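Local coordinates for USP37 protein (Homo sapiens, PDB 3U12) that probably removes ubiquitin from proteins as a cysteine-type deubiquitinase, here represented by its N-terminal pleckstrin homology domain, at residues P25-K37 against V56-Q68. Numbering follows the deposited sequence.
Sequences PIRIRSMQTGITK and VHYNTGGIPRIFQ. With SO4 (sulfate ion), chain E; SO4 (sulfate ion), chain D.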
loop_
_atom_site.group_PDB
_atom_site.type_symbol
_atom_site.label_atom_id
_atom_site.label_comp_id
_atom_site.label_asym_id
_atom_site.label_seq_id
_atom_site.Cartn_x
_atom_site.Cartn_y
_atom_site.Cartn_z
ATOM N N PRO A 25 -1.102 -6.743 8.752
ATOM C CA PRO A 25 0.093 -7.475 8.310
ATOM C C PRO A 25 0.444 -7.074 6.870
ATOM O O PRO A 25 -0.441 -6.954 6.015
ATOM C CB PRO A 25 -0.324 -8.945 8.423
ATOM C CG PRO A 25 -1.510 -8.947 9.344
ATOM C CD PRO A 25 -2.222 -7.670 9.030
ATOM N N ILE A 26 1.725 -6.808 6.635
ATOM C CA ILE A 26 2.255 -6.364 5.348
ATOM C C ILE A 26 3.301 -7.342 4.785
ATOM O O ILE A 26 4.181 -7.786 5.510
ATOM C CB ILE A 26 2.842 -4.925 5.477
ATOM C CG1 ILE A 26 1.704 -3.881 5.705
ATOM C CG2 ILE A 26 3.718 -4.530 4.239
ATOM C CD1 ILE A 26 2.212 -2.464 6.134
ATOM N N ARG A 27 3.204 -7.638 3.473
ATOM C CA ARG A 27 4.149 -8.481 2.750
ATOM C C ARG A 27 4.501 -7.725 1.476
ATOM O O ARG A 27 3.611 -7.204 0.812
ATOM C CB ARG A 27 3.503 -9.832 2.392
ATOM C CG ARG A 27 4.413 -11.018 2.600
ATOM C CD ARG A 27 3.985 -12.205 1.759
ATOM N NE ARG A 27 4.536 -12.123 0.406
ATOM C CZ ARG A 27 3.809 -12.119 -0.708
ATOM N NH1 ARG A 27 2.486 -12.224 -0.646
ATOM N NH2 ARG A 27 4.399 -12.028 -1.891
ATOM N N ILE A 28 5.793 -7.628 1.152
ATOM C CA ILE A 28 6.223 -6.909 -0.044
ATOM C C ILE A 28 7.161 -7.779 -0.892
ATOM O O ILE A 28 7.954 -8.554 -0.353
ATOM C CB ILE A 28 6.899 -5.547 0.361
ATOM C CG1 ILE A 28 5.876 -4.602 1.083
ATOM C CG2 ILE A 28 7.521 -4.813 -0.850
ATOM C CD1 ILE A 28 6.517 -3.490 1.786
ATOM N N ARG A 29 7.064 -7.640 -2.214
ATOM C CA ARG A 29 7.947 -8.288 -3.174
ATOM C C ARG A 29 8.498 -7.132 -4.030
ATOM O O ARG A 29 7.747 -6.509 -4.785
ATOM C CB ARG A 29 7.191 -9.350 -3.998
ATOM C CG ARG A 29 7.982 -9.946 -5.164
ATOM C CD ARG A 29 7.310 -11.167 -5.798
ATOM N NE ARG A 29 5.907 -10.939 -6.171
ATOM C CZ ARG A 29 5.506 -10.397 -7.318
ATOM N NH1 ARG A 29 6.394 -10.007 -8.225
ATOM N NH2 ARG A 29 4.213 -10.234 -7.565
ATOM N N SER A 30 9.780 -6.787 -3.830
ATOM C CA SER A 30 10.439 -5.698 -4.563
ATOM C C SER A 30 11.929 -5.872 -4.568
ATOM O O SER A 30 12.484 -6.624 -3.765
ATOM C CB SER A 30 10.069 -4.323 -3.978
ATOM O OG SER A 30 10.689 -4.136 -2.719
HETATM N N MSE A 31 12.590 -5.172 -5.487
HETATM C CA MSE A 31 14.040 -5.148 -5.617
HETATM C C MSE A 31 14.661 -4.574 -4.318
HETATM O O MSE A 31 15.660 -5.119 -3.833
HETATM C CB MSE A 31 14.421 -4.262 -6.819
HETATM C CG MSE A 31 14.233 -4.941 -8.162
HETATM SE SE MSE A 31 15.541 -6.375 -8.403
HETATM C CE MSE A 31 17.067 -5.332 -9.118
ATOM N N GLN A 32 14.055 -3.485 -3.741
ATOM C CA GLN A 32 14.619 -2.856 -2.535
ATOM C C GLN A 32 14.337 -3.653 -1.251
ATOM O O GLN A 32 15.044 -3.464 -0.263
ATOM C CB GLN A 32 14.188 -1.377 -2.387
ATOM C CG GLN A 32 12.728 -1.132 -1.948
ATOM C CD GLN A 32 12.474 0.305 -1.513
ATOM O OE1 GLN A 32 13.352 0.994 -0.980
ATOM N NE2 GLN A 32 11.265 0.794 -1.735
ATOM N N THR A 33 13.306 -4.514 -1.237
ATOM C CA THR A 33 13.047 -5.291 -0.012
ATOM C C THR A 33 13.327 -6.826 -0.127
ATOM O O THR A 33 13.337 -7.523 0.889
ATOM C CB THR A 33 11.600 -5.105 0.443
ATOM O OG1 THR A 33 10.743 -5.758 -0.487
ATOM C CG2 THR A 33 11.185 -3.621 0.607
ATOM N N GLY A 34 13.413 -7.350 -1.346
ATOM C CA GLY A 34 13.433 -8.795 -1.549
ATOM C C GLY A 34 11.991 -9.256 -1.321
ATOM O O GLY A 34 11.055 -8.449 -1.452
ATOM N N ILE A 35 11.776 -10.523 -0.973
ATOM C CA ILE A 35 10.418 -11.005 -0.665
ATOM C C ILE A 35 10.333 -11.101 0.853
ATOM O O ILE A 35 10.980 -11.964 1.447
ATOM C CB ILE A 35 10.054 -12.348 -1.388
ATOM C CG1 ILE A 35 10.086 -12.165 -2.917
ATOM C CG2 ILE A 35 8.660 -12.850 -0.916
ATOM C CD1 ILE A 35 9.977 -13.427 -3.770
ATOM N N THR A 36 9.576 -10.207 1.478
ATOM C CA THR A 36 9.485 -10.172 2.942
ATOM C C THR A 36 8.484 -11.187 3.484
ATOM O O THR A 36 7.671 -11.710 2.728
ATOM C CB THR A 36 9.095 -8.758 3.417
ATOM O OG1 THR A 36 7.702 -8.524 3.150
ATOM C CG2 THR A 36 9.949 -7.657 2.799
ATOM N N LYS A 37 8.506 -11.423 4.801
ATOM C CA LYS A 37 7.494 -12.253 5.459
ATOM C C LYS A 37 6.375 -11.280 5.875
ATOM O O LYS A 37 6.566 -10.067 5.775
ATOM C CB LYS A 37 8.085 -12.958 6.689
ATOM C CG LYS A 37 8.520 -14.395 6.418
ATOM N N VAL A 56 5.948 2.707 4.031
ATOM C CA VAL A 56 5.693 1.453 4.735
ATOM C C VAL A 56 6.413 1.539 6.086
ATOM O O VAL A 56 7.641 1.567 6.134
ATOM C CB VAL A 56 6.156 0.223 3.910
ATOM C CG1 VAL A 56 5.984 -1.077 4.709
ATOM C CG2 VAL A 56 5.415 0.148 2.569
ATOM N N HIS A 57 5.648 1.600 7.172
ATOM C CA HIS A 57 6.206 1.627 8.536
ATOM C C HIS A 57 5.898 0.270 9.158
ATOM O O HIS A 57 4.775 -0.242 9.014
ATOM C CB HIS A 57 5.483 2.664 9.414
ATOM C CG HIS A 57 5.716 4.102 9.081
ATOM N ND1 HIS A 57 4.826 4.804 8.292
ATOM C CD2 HIS A 57 6.603 4.973 9.618
ATOM C CE1 HIS A 57 5.234 6.061 8.318
ATOM N NE2 HIS A 57 6.318 6.208 9.098
ATOM N N TYR A 58 6.857 -0.294 9.870
ATOM C CA TYR A 58 6.648 -1.547 10.578
ATOM C C TYR A 58 6.597 -1.268 12.058
ATOM O O TYR A 58 7.291 -0.367 12.536
ATOM C CB TYR A 58 7.751 -2.563 10.270
ATOM C CG TYR A 58 7.747 -3.033 8.832
ATOM C CD1 TYR A 58 6.645 -3.700 8.298
ATOM C CD2 TYR A 58 8.870 -2.874 8.022
ATOM C CE1 TYR A 58 6.636 -4.132 6.976
ATOM C CE2 TYR A 58 8.875 -3.312 6.700
ATOM C CZ TYR A 58 7.767 -3.971 6.193
ATOM O OH TYR A 58 7.762 -4.386 4.887
ATOM N N ASN A 59 5.756 -2.028 12.785
ATOM C CA ASN A 59 5.644 -1.930 14.242
ATOM C C ASN A 59 6.992 -2.187 14.914
ATOM O O ASN A 59 7.298 -1.484 15.862
ATOM C CB ASN A 59 4.611 -2.921 14.793
ATOM C CG ASN A 59 3.179 -2.532 14.571
ATOM O OD1 ASN A 59 2.839 -1.680 13.742
ATOM N ND2 ASN A 59 2.298 -3.175 15.309
ATOM N N THR A 60 7.797 -3.155 14.412
ATOM C CA THR A 60 9.113 -3.509 14.973
ATOM C C THR A 60 10.152 -2.380 14.835
ATOM O O THR A 60 11.164 -2.412 15.524
ATOM C CB THR A 60 9.667 -4.824 14.389
ATOM O OG1 THR A 60 9.404 -4.888 12.990
ATOM C CG2 THR A 60 9.114 -6.057 15.083
ATOM N N GLY A 61 9.899 -1.405 13.967
ATOM C CA GLY A 61 10.808 -0.277 13.784
ATOM C C GLY A 61 11.613 -0.330 12.504
ATOM O O GLY A 61 11.150 -0.873 11.496
ATOM N N GLY A 62 12.817 0.231 12.557
ATOM C CA GLY A 62 13.690 0.347 11.394
ATOM C C GLY A 62 13.363 1.589 10.576
ATOM O O GLY A 62 12.369 2.270 10.847
ATOM N N ILE A 63 14.184 1.900 9.561
ATOM C CA ILE A 63 13.931 3.056 8.685
ATOM C C ILE A 63 12.799 2.711 7.692
ATOM O O ILE A 63 12.955 1.767 6.911
ATOM C CB ILE A 63 15.222 3.528 7.961
ATOM C CG1 ILE A 63 16.277 4.017 8.990
ATOM C CG2 ILE A 63 14.894 4.665 6.946
ATOM C CD1 ILE A 63 17.725 3.840 8.557
ATOM N N PRO A 64 11.679 3.467 7.674
ATOM C CA PRO A 64 10.605 3.164 6.709
ATOM C C PRO A 64 11.058 3.288 5.261
ATOM O O PRO A 64 11.857 4.148 4.939
ATOM C CB PRO A 64 9.535 4.241 7.014
ATOM C CG PRO A 64 9.798 4.660 8.410
ATOM C CD PRO A 64 11.311 4.594 8.550
ATOM N N ARG A 65 10.519 2.450 4.393
ATOM C CA ARG A 65 10.809 2.481 2.960
ATOM C C ARG A 65 9.689 3.192 2.249
ATOM O O ARG A 65 8.511 3.113 2.671
ATOM C CB ARG A 65 11.013 1.070 2.381
ATOM C CG ARG A 65 12.194 0.348 3.017
ATOM C CD ARG A 65 13.025 -0.439 2.025
ATOM N NE ARG A 65 14.399 -0.604 2.506
ATOM C CZ ARG A 65 15.469 0.004 1.993
ATOM N NH1 ARG A 65 15.345 0.815 0.947
ATOM N NH2 ARG A 65 16.673 -0.214 2.504
ATOM N N ILE A 66 10.028 3.881 1.163
ATOM C CA ILE A 66 9.064 4.643 0.387
ATOM C C ILE A 66 8.997 4.160 -1.069
ATOM O O ILE A 66 10.018 3.867 -1.686
ATOM C CB ILE A 66 9.340 6.160 0.521
ATOM C CG1 ILE A 66 8.353 6.990 -0.305
ATOM C CG2 ILE A 66 10.790 6.546 0.199
ATOM C CD1 ILE A 66 8.200 8.315 0.179
ATOM N N PHE A 67 7.766 4.126 -1.612
ATOM C CA PHE A 67 7.469 3.667 -2.955
ATOM C C PHE A 67 6.702 4.783 -3.614
ATOM O O PHE A 67 5.671 5.230 -3.083
ATOM C CB PHE A 67 6.595 2.399 -2.849
ATOM C CG PHE A 67 7.299 1.232 -2.194
ATOM C CD1 PHE A 67 7.872 0.223 -2.963
ATOM C CD2 PHE A 67 7.357 1.119 -0.803
ATOM C CE1 PHE A 67 8.499 -0.873 -2.356
ATOM C CE2 PHE A 67 8.005 0.035 -0.199
ATOM C CZ PHE A 67 8.549 -0.963 -0.980
ATOM N N GLN A 68 7.189 5.240 -4.761
ATOM C CA GLN A 68 6.505 6.265 -5.558
ATOM C C GLN A 68 5.190 5.716 -6.105
ATOM O O GLN A 68 5.148 4.562 -6.522
ATOM C CB GLN A 68 7.381 6.758 -6.718
ATOM C CG GLN A 68 6.708 7.926 -7.459
ATOM C CD GLN A 68 7.603 8.621 -8.440
ATOM O OE1 GLN A 68 8.781 8.865 -8.174
ATOM N NE2 GLN A 68 7.045 8.981 -9.590
HETATM S S SO4 E . 12.028 -10.020 5.944
HETATM O O1 SO4 E . 12.567 -11.268 5.363
HETATM O O2 SO4 E . 12.286 -8.903 5.022
HETATM O O3 SO4 E . 10.580 -10.175 6.184
HETATM O O4 SO4 E . 12.685 -9.740 7.229
HETATM S S SO4 D . 8.155 11.007 -12.208
HETATM O O1 SO4 D . 8.075 11.402 -13.622
HETATM O O2 SO4 D . 9.399 11.519 -11.611
HETATM O O3 SO4 D . 6.999 11.571 -11.484
HETATM O O4 SO4 D . 8.133 9.539 -12.123
HETATM O O HOH W 1 6.808 -6.844 4.913
#
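I28 splits its two branches between partners: CD1 meets V56 CG1 tip to tip at 3.8 Å and also rests against the Y58 hydroxyl, while CG2, anti to the backbone N, is sent to CZ of F67. I26 continues this apolar floor, its CG2 lying 4.0 Å from Y58 CE1. L98 of strand 97-104 packs on both I28 and F67. A water bridges the Y58 hydroxyl to I26 O and T36 OG1, and T36 OG1 also accepts from I28 N. All this belongs to the curled antiparallel sheet of the pleckstrin homology domain: strands 25-30 and 51-58 both pair with strand 39-48, and the axes of 25-30 and 56-58 run 125° apart, with their side chains meeting between them. Past strand 25-30 the chain turns through residues 31-33 into strand 34-35, with T33 and G34 facing S30 in a classic beta bulge. There the packing of the buried I26, I28, V56 and F67 gives way to a looser, polar margin, where R65 is exposed and Q32 and T33 are only partly buried. Q32 lays its amide NE2 over one face of the F67 ring, 3.3 Å from CE1, with the planes 65° apart; S30 OG comes in at the ring edge. The same NE2 gives a weak bond to I66 O, and Q32 OE1 accepts from R65 NH1 at 2.8 Å, the donor tilted 26° from the carbonyl plane. An alanine in place of Q32 would remove the amide and is likely to leave the R65 guanidinium freer to swing and the F67 face without its polar cover.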